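Local coordinates for hyaluronidase (Thermobaculum terrenum, PDB 5DIY), which probably acts as an O-GlcNAc hydrolase, a hexosaminidase of glycoside hydrolase family 84 that removes N-acetylglucosamine from modified proteins, at residues C164-C169 against L174-I179; I188-T193 against K212-P217; G115-N120 against T219-Y224; F123-E128 against S135-A140. All blocks are in the same frame, centred on the assembly; numbering follows the deposited sequence.

Interaction 1: residues C164-C169 against L174-I179; sequences CPTFYC and LEYLRI. With NAG (2-acetamido-2-deoxy-beta-D-glucopyranose), chain E.
Thr166 and Tyr176 meet through a hydrogen bond from Thr166 N to Tyr176 OH, 2.8 Å long and fairly straight (161° at the hydrogen). Beside this bond, Pro165 CB lies in the plane of the tyrosine ring, at its edge and 3.6 Å from Tyr176 CE1. One face of the ring is met by Phe167: CD1 points down at it, 3.7 Å from Tyr176 CG, in an edge-to-face pair with planes 58° apart. Phe167 in turn has Leu174 CD2 over one of its own faces, 3.7 Å from the ring centroid, while Leu177 CD2 packs against the Phe167 carbonyl oxygen. Tyr176 can reach the loop because its CG is anti to the backbone N (chi1 167°), which swings the ring off the helix. In the second shell, Gln141 binds both Tyr176 OH and Thr166 OG1, and Phe118 O also holds OG1. Tyr168 lays one ring face over the acetyl methyl C8 of NAG, and its OH bonds to the engineered Asn120. The contact ties the loop after strand 160-164 to the start of helix 175-183, with Leu137 and Ala138 of helix 137-153 against Tyr176, and Val190 and Trp192 of strand 189-192 against Pro165 and Leu177.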
# COMPACT_ATOMS: atom_id res chain seq x y z
N CYS C 164 1.45 4.00 -19.23
CA CYS C 164 1.71 4.75 -18.01
C CYS C 164 2.68 5.87 -18.37
O CYS C 164 3.77 5.60 -18.86
CB CYS C 164 2.29 3.89 -16.90
SG CYS C 164 2.37 4.77 -15.31
N PRO C 165 2.27 7.14 -18.14
CA PRO C 165 3.18 8.24 -18.43
C PRO C 165 4.34 8.32 -17.44
O PRO C 165 4.27 7.75 -16.35
CB PRO C 165 2.29 9.48 -18.32
CG PRO C 165 1.10 9.07 -17.53
CD PRO C 165 0.98 7.59 -17.58
N THR C 166 5.39 9.03 -17.84
CA THR C 166 6.55 9.28 -16.98
C THR C 166 6.21 10.26 -15.86
O THR C 166 6.75 10.16 -14.76
CB THR C 166 7.74 9.77 -17.83
OG1 THR C 166 8.02 8.79 -18.84
CG2 THR C 166 8.97 9.99 -16.99
N PHE C 167 5.28 11.17 -16.13
CA PHE C 167 4.67 12.02 -15.11
C PHE C 167 3.24 11.51 -14.90
O PHE C 167 2.36 11.77 -15.73
CB PHE C 167 4.69 13.49 -15.55
CG PHE C 167 6.09 14.05 -15.64
CD1 PHE C 167 6.84 13.91 -16.80
CD2 PHE C 167 6.67 14.70 -14.54
CE1 PHE C 167 8.14 14.42 -16.88
CE2 PHE C 167 7.96 15.21 -14.62
CZ PHE C 167 8.70 15.07 -15.79
N TYR C 168 3.05 10.77 -13.81
CA TYR C 168 1.81 10.01 -13.55
C TYR C 168 1.02 10.43 -12.30
O TYR C 168 0.02 9.80 -11.96
CB TYR C 168 2.11 8.50 -13.49
CG TYR C 168 3.17 8.08 -12.48
CD1 TYR C 168 2.86 7.93 -11.12
CD2 TYR C 168 4.47 7.83 -12.88
CE1 TYR C 168 3.83 7.54 -10.21
CE2 TYR C 168 5.45 7.44 -11.98
CZ TYR C 168 5.13 7.29 -10.64
OH TYR C 168 6.11 6.91 -9.77
N CYS C 169 1.45 11.50 -11.64
CA CYS C 169 0.78 12.01 -10.45
C CYS C 169 1.05 13.49 -10.28
O CYS C 169 1.85 14.07 -11.01
CB CYS C 169 1.26 11.26 -9.21
SG CYS C 169 3.01 11.44 -8.82
N LEU C 174 0.58 19.73 -16.38
CA LEU C 174 1.97 19.75 -16.84
C LEU C 174 2.02 19.67 -18.37
O LEU C 174 1.19 19.00 -18.99
CB LEU C 174 2.73 18.57 -16.22
CG LEU C 174 4.25 18.57 -16.28
CD1 LEU C 174 4.83 19.61 -15.32
CD2 LEU C 174 4.79 17.19 -15.96
N GLU C 175 2.99 20.37 -18.96
CA GLU C 175 3.13 20.45 -20.42
C GLU C 175 3.24 19.07 -21.07
O GLU C 175 2.58 18.80 -22.07
CB GLU C 175 4.35 21.31 -20.78
CG GLU C 175 4.60 21.47 -22.28
CD GLU C 175 5.77 22.40 -22.58
OE1 GLU C 175 5.59 23.63 -22.43
OE2 GLU C 175 6.85 21.91 -22.96
N TYR C 176 4.10 18.22 -20.50
CA TYR C 176 4.22 16.82 -20.90
C TYR C 176 2.84 16.13 -21.07
O TYR C 176 2.59 15.50 -22.09
CB TYR C 176 5.10 16.08 -19.87
CG TYR C 176 5.07 14.57 -19.98
CD1 TYR C 176 4.04 13.84 -19.38
CD2 TYR C 176 6.08 13.87 -20.65
CE1 TYR C 176 4.00 12.46 -19.47
CE2 TYR C 176 6.05 12.48 -20.73
CZ TYR C 176 5.00 11.79 -20.15
OH TYR C 176 4.93 10.41 -20.22
N LEU C 177 1.97 16.28 -20.08
CA LEU C 177 0.63 15.67 -20.11
C LEU C 177 -0.27 16.26 -21.21
O LEU C 177 -1.04 15.52 -21.84
CB LEU C 177 -0.07 15.85 -18.76
CG LEU C 177 0.54 15.08 -17.59
CD1 LEU C 177 -0.05 15.57 -16.27
CD2 LEU C 177 0.35 13.58 -17.76
N ARG C 178 -0.16 17.57 -21.43
CA ARG C 178 -0.90 18.25 -22.51
C ARG C 178 -0.43 17.80 -23.89
O ARG C 178 -1.24 17.60 -24.79
CB ARG C 178 -0.80 19.77 -22.36
CG ARG C 178 -1.84 20.38 -21.41
CD ARG C 178 -1.27 21.52 -20.56
NE ARG C 178 -0.37 22.40 -21.32
CZ ARG C 178 0.58 23.18 -20.80
NH1 ARG C 178 0.80 23.26 -19.49
NH2 ARG C 178 1.33 23.91 -21.62
N ILE C 179 0.88 17.63 -24.06
CA ILE C 179 1.45 17.11 -25.31
C ILE C 179 0.98 15.68 -25.54
O ILE C 179 0.62 15.31 -26.65
CB ILE C 179 3.00 17.15 -25.31
CG1 ILE C 179 3.52 18.59 -25.27
CG2 ILE C 179 3.56 16.44 -26.55
CD1 ILE C 179 4.94 18.72 -24.74
C1 NAG E . 5.62 3.79 -8.14
C2 NAG E . 5.46 2.67 -9.19
C3 NAG E . 4.84 1.38 -8.64
C4 NAG E . 5.09 1.27 -7.14
C5 NAG E . 4.40 2.44 -6.45
C6 NAG E . 4.59 2.44 -4.93
C7 NAG E . 3.51 3.62 -10.38
C8 NAG E . 2.99 4.02 -11.73
N2 NAG E . 4.76 3.14 -10.37
O3 NAG E . 5.41 0.26 -9.32
O4 NAG E . 4.53 0.06 -6.64
O5 NAG E . 4.77 3.71 -7.00
O6 NAG E . 5.97 2.37 -4.56
O7 NAG E . 2.84 3.74 -9.36

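Interaction 2: residues I188-T193 against K212-P217; sequences IDVFWT and KSLQRP
Val190 and Leu214 reach toward each other tip to tip, Val190 CG1 coming within 3.7 Å of Leu214 CD1, inside the beta-alpha-beta unit strand 189-192, helix 204-214, strand 218-222 of the TIM barrel. The other branch of the valine, CG2, meets the Arg216 side chain at about a right angle, with Arg216 CD 4.0 Å away. The helix ends in a Schellman motif: Gln215, with positive phi, is its C-prime residue, and just after it Arg216 points toward the strand. A bend in the arginine chain (chi3 67°) folds the guanidinium between two backbone carbonyls. NH1 donates to Ile188 O at 3.0 Å, in the carbonyl plane and on a lone pair, with the oxygen lying in the guanidinium plane as well. NE donates to Leu214 O at 2.8 Å, and NH2 adds a weak bond to that same oxygen. With NH2 also bonded to Leu184 O, the buried group is fixed in its rotation by backbone oxygens. One water joins strand and loop: it accepts from Val190 N and donates to Asp189 OD1, and its second hydrogen goes to Pro217 O, 2.8 Å from the water oxygen.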
# COMPACT_ATOMS: atom_id res chain seq x y z
N ILE C 188 -5.94 4.96 -26.98
CA ILE C 188 -4.88 4.51 -26.09
C ILE C 188 -5.22 5.02 -24.69
O ILE C 188 -5.41 6.22 -24.49
CB ILE C 188 -3.48 5.01 -26.55
CG1 ILE C 188 -3.14 4.37 -27.91
CG2 ILE C 188 -2.42 4.69 -25.49
CD1 ILE C 188 -1.76 4.67 -28.45
N ASP C 189 -5.32 4.10 -23.74
CA ASP C 189 -5.65 4.44 -22.35
C ASP C 189 -4.41 4.99 -21.65
O ASP C 189 -3.29 4.62 -21.99
CB ASP C 189 -6.22 3.22 -21.61
CG ASP C 189 -7.67 2.94 -21.98
OD1 ASP C 189 -8.51 3.85 -21.83
OD2 ASP C 189 -7.98 1.82 -22.40
N VAL C 190 -4.62 5.87 -20.67
CA VAL C 190 -3.51 6.53 -19.97
C VAL C 190 -3.70 6.44 -18.46
O VAL C 190 -4.72 6.87 -17.92
CB VAL C 190 -3.37 8.01 -20.38
CG1 VAL C 190 -2.27 8.70 -19.58
CG2 VAL C 190 -3.09 8.11 -21.88
N PHE C 191 -2.70 5.88 -17.78
CA PHE C 191 -2.72 5.71 -16.33
C PHE C 191 -2.43 7.01 -15.59
O PHE C 191 -1.81 7.93 -16.12
CB PHE C 191 -1.71 4.64 -15.87
CG PHE C 191 -2.26 3.25 -15.78
CD1 PHE C 191 -3.42 2.99 -15.05
CD2 PHE C 191 -1.58 2.18 -16.35
CE1 PHE C 191 -3.91 1.70 -14.93
CE2 PHE C 191 -2.07 0.88 -16.24
CZ PHE C 191 -3.24 0.65 -15.52
N TRP C 192 -2.87 7.04 -14.33
CA TRP C 192 -2.66 8.18 -13.45
C TRP C 192 -2.90 7.70 -12.02
O TRP C 192 -3.85 6.95 -11.77
CB TRP C 192 -3.65 9.28 -13.84
CG TRP C 192 -3.50 10.52 -13.06
CD1 TRP C 192 -4.27 10.92 -12.02
CD2 TRP C 192 -2.52 11.54 -13.26
NE1 TRP C 192 -3.83 12.12 -11.54
CE2 TRP C 192 -2.75 12.53 -12.28
CE3 TRP C 192 -1.47 11.70 -14.15
CZ2 TRP C 192 -1.97 13.68 -12.19
CZ3 TRP C 192 -0.68 12.85 -14.06
CH2 TRP C 192 -0.94 13.82 -13.09
N THR C 193 -2.06 8.13 -11.08
CA THR C 193 -2.15 7.65 -9.68
C THR C 193 -2.80 8.63 -8.71
O THR C 193 -3.14 8.25 -7.60
CB THR C 193 -0.76 7.18 -9.13
OG1 THR C 193 0.07 8.31 -8.84
CG2 THR C 193 -0.05 6.27 -10.12
N LYS C 212 -9.07 16.72 -18.96
CA LYS C 212 -8.90 17.83 -19.90
C LYS C 212 -7.54 17.80 -20.58
O LYS C 212 -7.47 17.88 -21.80
CB LYS C 212 -9.10 19.19 -19.21
CG LYS C 212 -10.52 19.45 -18.75
N SER C 213 -6.48 17.66 -19.79
CA SER C 213 -5.11 17.60 -20.34
C SER C 213 -4.90 16.39 -21.24
O SER C 213 -4.28 16.51 -22.30
CB SER C 213 -4.07 17.60 -19.22
OG SER C 213 -4.19 18.76 -18.43
N LEU C 214 -5.42 15.24 -20.84
CA LEU C 214 -5.26 14.01 -21.64
C LEU C 214 -6.22 13.93 -22.83
O LEU C 214 -6.02 13.09 -23.71
CB LEU C 214 -5.43 12.77 -20.75
CG LEU C 214 -4.38 12.57 -19.65
CD1 LEU C 214 -4.74 11.35 -18.82
CD2 LEU C 214 -2.98 12.44 -20.22
N GLN C 215 -7.24 14.79 -22.85
CA GLN C 215 -8.32 14.77 -23.85
C GLN C 215 -9.03 13.41 -23.89
O GLN C 215 -9.52 12.99 -24.93
CB GLN C 215 -7.81 15.19 -25.23
CG GLN C 215 -7.20 16.59 -25.25
CD GLN C 215 -6.70 17.01 -26.62
OE1 GLN C 215 -7.25 16.61 -27.64
NE2 GLN C 215 -5.66 17.83 -26.64
N ARG C 216 -9.09 12.75 -22.73
CA ARG C 216 -9.77 11.46 -22.57
C ARG C 216 -9.93 11.19 -21.07
O ARG C 216 -9.16 11.72 -20.26
CB ARG C 216 -8.97 10.33 -23.22
CG ARG C 216 -7.72 9.92 -22.44
CD ARG C 216 -6.64 9.35 -23.34
NE ARG C 216 -6.11 10.37 -24.22
CZ ARG C 216 -5.35 10.15 -25.30
NH1 ARG C 216 -5.00 8.91 -25.66
NH2 ARG C 216 -4.95 11.19 -26.03
N PRO C 217 -10.92 10.35 -20.69
CA PRO C 217 -10.95 9.87 -19.30
C PRO C 217 -9.71 9.05 -18.98
O PRO C 217 -9.32 8.19 -19.77
CB PRO C 217 -12.21 9.00 -19.26
CG PRO C 217 -13.04 9.46 -20.40
CD PRO C 217 -12.07 9.86 -21.46
O HOH W 1 -7.67 6.01 -20.11

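Interaction 3: residues G115-N120 against T219-Y224; sequences GIFFDN and TLWDNY. Unlike the reference sequence in segment 115-120: Asn120 (reference Asp). With NAG (2-acetamido-2-deoxy-beta-D-glucopyranose), chain E.
Phe117 and Trp221 touch across the barrel interior from strands that are not neighbours, 113-117 and 218-222, and the nearest CA atoms of the two segments, those of Asp119 and Trp221, are 11.3 Å apart. Large side chains therefore bridge the gap. The indole of Trp221 extends into the barrel, its chi1 of -180° setting CG opposite the backbone N, and the edge of the six-membered ring is directed at the face of Phe117, CZ3 lying 3.8 Å from Phe117 CE2 with the planes at 60°. Phe191 makes a further edge-to-face pair with the indole. One face of Trp221 serves as a floor for the sugar's acetyl group: NAG C8 sits over its centre, 3.6 Å from Trp221 CD2. Asp119 OD2 accepts the amide hydrogen of NAG N2 at 3.0 Å and 166°, and the same oxygen makes a salt bridge with Lys43. With an alanine in place of Trp221, the acetyl methyl would probably lose its floor and the face of Phe117 would lose the edge packed on it. Asn120, engineered from the aspartate predicted to be the proton donor, puts ND2 3.6 Å from NAG C2. This is the N-acetylglucosamine site at the C-terminal mouth of a family 84 TIM barrel, consistent with the substrate-assisted catalysis of that family.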
# COMPACT_ATOMS: atom_id res chain seq x y z
N GLY C 115 0.05 -3.52 -22.05
CA GLY C 115 0.50 -2.38 -21.25
C GLY C 115 1.90 -1.95 -21.67
O GLY C 115 2.78 -2.79 -21.80
N ILE C 116 2.10 -0.66 -21.91
CA ILE C 116 3.45 -0.13 -22.19
C ILE C 116 3.71 1.03 -21.23
O ILE C 116 3.16 2.12 -21.41
CB ILE C 116 3.63 0.29 -23.67
CG1 ILE C 116 3.21 -0.86 -24.61
CG2 ILE C 116 5.08 0.67 -23.94
CD1 ILE C 116 3.37 -0.57 -26.08
N PHE C 117 4.54 0.79 -20.22
CA PHE C 117 4.70 1.73 -19.10
C PHE C 117 6.02 2.48 -19.15
O PHE C 117 7.04 1.89 -19.50
CB PHE C 117 4.55 1.02 -17.75
CG PHE C 117 3.25 0.26 -17.57
CD1 PHE C 117 2.09 0.58 -18.29
CD2 PHE C 117 3.18 -0.76 -16.64
CE1 PHE C 117 0.92 -0.13 -18.10
CE2 PHE C 117 2.01 -1.47 -16.44
CZ PHE C 117 0.88 -1.16 -17.17
N PHE C 118 5.97 3.77 -18.80
CA PHE C 118 7.14 4.65 -18.76
C PHE C 118 7.28 5.36 -17.40
O PHE C 118 7.88 6.43 -17.31
CB PHE C 118 7.05 5.68 -19.89
CG PHE C 118 6.95 5.06 -21.26
CD1 PHE C 118 8.09 4.65 -21.93
CD2 PHE C 118 5.71 4.86 -21.85
CE1 PHE C 118 8.00 4.05 -23.18
CE2 PHE C 118 5.61 4.26 -23.10
CZ PHE C 118 6.76 3.86 -23.77
N ASP C 119 6.73 4.75 -16.35
CA ASP C 119 6.92 5.25 -14.99
C ASP C 119 8.34 4.98 -14.49
O ASP C 119 8.94 3.97 -14.85
CB ASP C 119 5.91 4.62 -14.02
CG ASP C 119 5.98 3.10 -14.00
OD1 ASP C 119 5.81 2.48 -15.07
OD2 ASP C 119 6.18 2.52 -12.91
N ASN C 120 8.86 5.88 -13.66
CA ASN C 120 10.17 5.73 -13.03
C ASN C 120 11.30 5.50 -14.04
O ASN C 120 12.00 4.49 -14.01
CB ASN C 120 10.14 4.62 -11.97
CG ASN C 120 9.06 4.85 -10.92
OD1 ASN C 120 8.52 5.95 -10.78
ND2 ASN C 120 8.72 3.79 -10.19
N THR C 219 -7.38 6.30 -16.75
CA THR C 219 -7.54 5.06 -15.99
C THR C 219 -6.71 5.23 -14.73
O THR C 219 -5.59 5.70 -14.80
CB THR C 219 -7.03 3.84 -16.79
OG1 THR C 219 -7.61 3.84 -18.09
CG2 THR C 219 -7.38 2.53 -16.08
N LEU C 220 -7.28 4.90 -13.58
CA LEU C 220 -6.56 5.07 -12.32
C LEU C 220 -5.70 3.86 -12.01
O LEU C 220 -6.19 2.73 -11.97
CB LEU C 220 -7.51 5.34 -11.16
CG LEU C 220 -7.99 6.79 -10.98
CD1 LEU C 220 -9.17 6.79 -10.01
CD2 LEU C 220 -6.87 7.70 -10.48
N TRP C 221 -4.40 4.11 -11.83
CA TRP C 221 -3.47 3.17 -11.21
C TRP C 221 -3.49 3.60 -9.75
O TRP C 221 -2.81 4.55 -9.38
CB TRP C 221 -2.07 3.34 -11.82
CG TRP C 221 -0.98 2.44 -11.29
CD1 TRP C 221 -0.78 2.02 -10.00
CD2 TRP C 221 0.09 1.88 -12.06
NE1 TRP C 221 0.33 1.23 -9.93
CE2 TRP C 221 0.89 1.13 -11.17
CE3 TRP C 221 0.45 1.94 -13.41
CZ2 TRP C 221 2.02 0.43 -11.59
CZ3 TRP C 221 1.59 1.25 -13.83
CH2 TRP C 221 2.36 0.50 -12.92
N ASP C 222 -4.27 2.92 -8.92
CA ASP C 222 -4.44 3.35 -7.54
C ASP C 222 -3.49 2.55 -6.66
O ASP C 222 -3.63 1.33 -6.52
CB ASP C 222 -5.90 3.19 -7.10
CG ASP C 222 -6.30 4.17 -6.01
OD1 ASP C 222 -5.42 4.85 -5.45
OD2 ASP C 222 -7.51 4.27 -5.71
N ASN C 223 -2.52 3.25 -6.06
CA ASN C 223 -1.47 2.61 -5.27
C ASN C 223 -1.91 2.40 -3.83
O ASN C 223 -1.39 3.00 -2.89
CB ASN C 223 -0.18 3.44 -5.31
CG ASN C 223 0.57 3.31 -6.62
OD1 ASN C 223 0.84 4.29 -7.30
ND2 ASN C 223 0.95 2.10 -6.96
N TYR C 224 -2.90 1.52 -3.68
CA TYR C 224 -3.35 1.01 -2.40
C TYR C 224 -3.97 -0.36 -2.71
O TYR C 224 -4.75 -0.45 -3.67
CB TYR C 224 -4.38 1.94 -1.74
CG TYR C 224 -4.73 1.47 -0.35
CD1 TYR C 224 -3.92 1.79 0.75
CD2 TYR C 224 -5.83 0.64 -0.14
CE1 TYR C 224 -4.21 1.31 2.02
CE2 TYR C 224 -6.13 0.17 1.13
CZ TYR C 224 -5.31 0.50 2.20
OH TYR C 224 -5.62 0.01 3.45
C1 NAG E . 5.62 3.79 -8.14
C2 NAG E . 5.46 2.67 -9.19
C3 NAG E . 4.84 1.38 -8.64
C4 NAG E . 5.09 1.27 -7.14
C5 NAG E . 4.40 2.44 -6.45
C6 NAG E . 4.59 2.44 -4.93
C7 NAG E . 3.51 3.62 -10.38
C8 NAG E . 2.99 4.02 -11.73
N2 NAG E . 4.76 3.14 -10.37
O3 NAG E . 5.41 0.26 -9.32
O4 NAG E . 4.53 0.06 -6.64
O5 NAG E . 4.77 3.71 -7.00
O6 NAG E . 5.97 2.37 -4.56
O7 NAG E . 2.84 3.74 -9.36

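Interaction 4: residues F123-E128 against S135-A140; sequences FDLIHE and SNLAEA
Asn136 O, with Leu125 CD1 lying 4.1 Å from it, is gripped by two backbone amides: Ala140 N at 3.2 Å and, more weakly, Glu139 N. These are bonds of the first turn of helix 137-153, for which Asn136 is the N-cap, and the contact packs that turn of the TIM-barrel helix against the long loop leaving strand 113-117. The loop's main wedge is Leu125. Its CG is anti to the carbonyl carbon (chi1 -63°), and the two methyls beyond divide the work: CD1 packs against the Asn136 carbonyl group, about equally near C and O, while CD2 reaches Ala140 CB at 3.7 Å and faces Leu137 CD2 at 4.3 Å. An alanine here would lack both methyls and is likely to leave a gap beside Ala140 and Leu137, with the loop less firmly seated on the helix. Leu125 O, on the loop side, is bonded to Arg131. Within the helix segment, Glu139 OE2 accepts from Ser135 N, just before the helix, at 3.1 Å, met from above the carboxylate plane. The Phe123 ring stacks with Phe167, whereas Leu137 meets Phe123 at its backbone, Leu137 CD1 resting 3.8 Å from Phe123 O.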
# COMPACT_ATOMS: atom_id res chain seq x y z
N PHE C 123 13.50 11.86 -16.79
CA PHE C 123 12.53 12.83 -17.32
C PHE C 123 12.87 13.38 -18.71
O PHE C 123 12.02 14.02 -19.33
CB PHE C 123 12.33 14.00 -16.34
CG PHE C 123 11.83 13.61 -14.96
CD1 PHE C 123 10.88 12.60 -14.78
CD2 PHE C 123 12.27 14.31 -13.83
CE1 PHE C 123 10.41 12.26 -13.51
CE2 PHE C 123 11.80 13.98 -12.56
CZ PHE C 123 10.87 12.96 -12.40
N ASP C 124 14.08 13.12 -19.19
CA ASP C 124 14.53 13.60 -20.50
C ASP C 124 15.11 12.45 -21.32
O ASP C 124 15.38 11.37 -20.79
CB ASP C 124 15.56 14.74 -20.34
CG ASP C 124 16.57 14.48 -19.22
OD1 ASP C 124 16.85 13.31 -18.91
OD2 ASP C 124 17.07 15.47 -18.65
N LEU C 125 15.30 12.71 -22.62
CA LEU C 125 15.73 11.69 -23.57
C LEU C 125 17.20 11.29 -23.36
O LEU C 125 18.09 12.13 -23.35
CB LEU C 125 15.51 12.18 -25.01
CG LEU C 125 14.05 12.46 -25.40
CD1 LEU C 125 13.97 13.31 -26.66
CD2 LEU C 125 13.29 11.15 -25.59
N ILE C 126 17.42 9.98 -23.21
CA ILE C 126 18.74 9.41 -22.93
C ILE C 126 19.62 9.38 -24.18
O ILE C 126 20.81 9.71 -24.11
CB ILE C 126 18.61 7.99 -22.32
CG1 ILE C 126 17.94 8.06 -20.94
CG2 ILE C 126 19.97 7.29 -22.20
CD1 ILE C 126 17.49 6.73 -20.39
N HIS C 127 19.04 8.98 -25.31
CA HIS C 127 19.81 8.72 -26.53
C HIS C 127 19.84 9.94 -27.46
O HIS C 127 18.84 10.64 -27.62
CB HIS C 127 19.21 7.53 -27.27
CG HIS C 127 19.07 6.30 -26.42
ND1 HIS C 127 20.07 5.37 -26.29
CD2 HIS C 127 18.03 5.86 -25.67
CE1 HIS C 127 19.66 4.40 -25.49
NE2 HIS C 127 18.43 4.67 -25.10
N GLU C 128 21.01 10.17 -28.07
CA GLU C 128 21.23 11.30 -28.99
C GLU C 128 20.31 11.25 -30.21
O GLU C 128 19.74 12.26 -30.61
CB GLU C 128 22.70 11.33 -29.44
CG GLU C 128 23.09 12.53 -30.28
N SER C 135 11.58 16.78 -29.87
CA SER C 135 11.81 17.93 -28.98
C SER C 135 11.80 17.58 -27.49
O SER C 135 12.44 18.26 -26.69
CB SER C 135 10.78 19.04 -29.23
OG SER C 135 10.95 19.61 -30.52
N ASN C 136 11.04 16.54 -27.12
CA ASN C 136 10.90 16.13 -25.71
C ASN C 136 10.34 14.71 -25.54
O ASN C 136 9.97 14.05 -26.52
CB ASN C 136 10.05 17.17 -24.95
CG ASN C 136 8.77 17.55 -25.68
OD1 ASN C 136 8.61 18.68 -26.11
ND2 ASN C 136 7.87 16.61 -25.82
N LEU C 137 10.32 14.25 -24.29
CA LEU C 137 9.91 12.88 -23.91
C LEU C 137 8.51 12.54 -24.41
O LEU C 137 8.29 11.48 -24.99
CB LEU C 137 9.94 12.71 -22.38
CG LEU C 137 10.49 11.44 -21.72
CD1 LEU C 137 9.75 11.19 -20.41
CD2 LEU C 137 10.43 10.20 -22.59
N ALA C 138 7.57 13.44 -24.16
CA ALA C 138 6.16 13.26 -24.55
C ALA C 138 5.98 12.99 -26.04
O ALA C 138 5.15 12.18 -26.43
CB ALA C 138 5.32 14.45 -24.12
N GLU C 139 6.79 13.66 -26.87
CA GLU C 139 6.71 13.51 -28.33
C GLU C 139 7.26 12.16 -28.76
O GLU C 139 6.68 11.49 -29.62
CB GLU C 139 7.48 14.63 -29.06
CG GLU C 139 6.65 15.87 -29.35
CD GLU C 139 7.46 17.01 -29.99
OE1 GLU C 139 6.99 18.16 -29.92
OE2 GLU C 139 8.55 16.76 -30.56
N ALA C 140 8.39 11.77 -28.18
CA ALA C 140 9.03 10.49 -28.48
C ALA C 140 8.08 9.35 -28.13
O ALA C 140 7.81 8.49 -28.96
CB ALA C 140 10.33 10.35 -27.71

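Overall arrangement
Interactions 1, 2 and 3 are buried, whereas interaction 4 is only partly covered. Interaction 3 crosses the barrel interior and is aromatic and ligand-facing; interaction 2 joins strand to helix on the outer layer, mixing apolar tips with arginine-to-carbonyl bonds; interaction 4 is apolar packing across its two segments. Interaction 1, where a loop meets a helix start, combines an aromatic pair with a backbone-to-hydroxyl hydrogen bond, and it links them all. Its loop touches interaction 3 through Tyr168 and Asn120, meets interaction 2 at Tyr168 O and Thr193 N, and reaches interaction 4 through Phe167 and Phe123. Strand 189-192 of interaction 2 and strand 218-222 of interaction 3 are neighbours in the sheet, while interactions 2 and 4 do not touch.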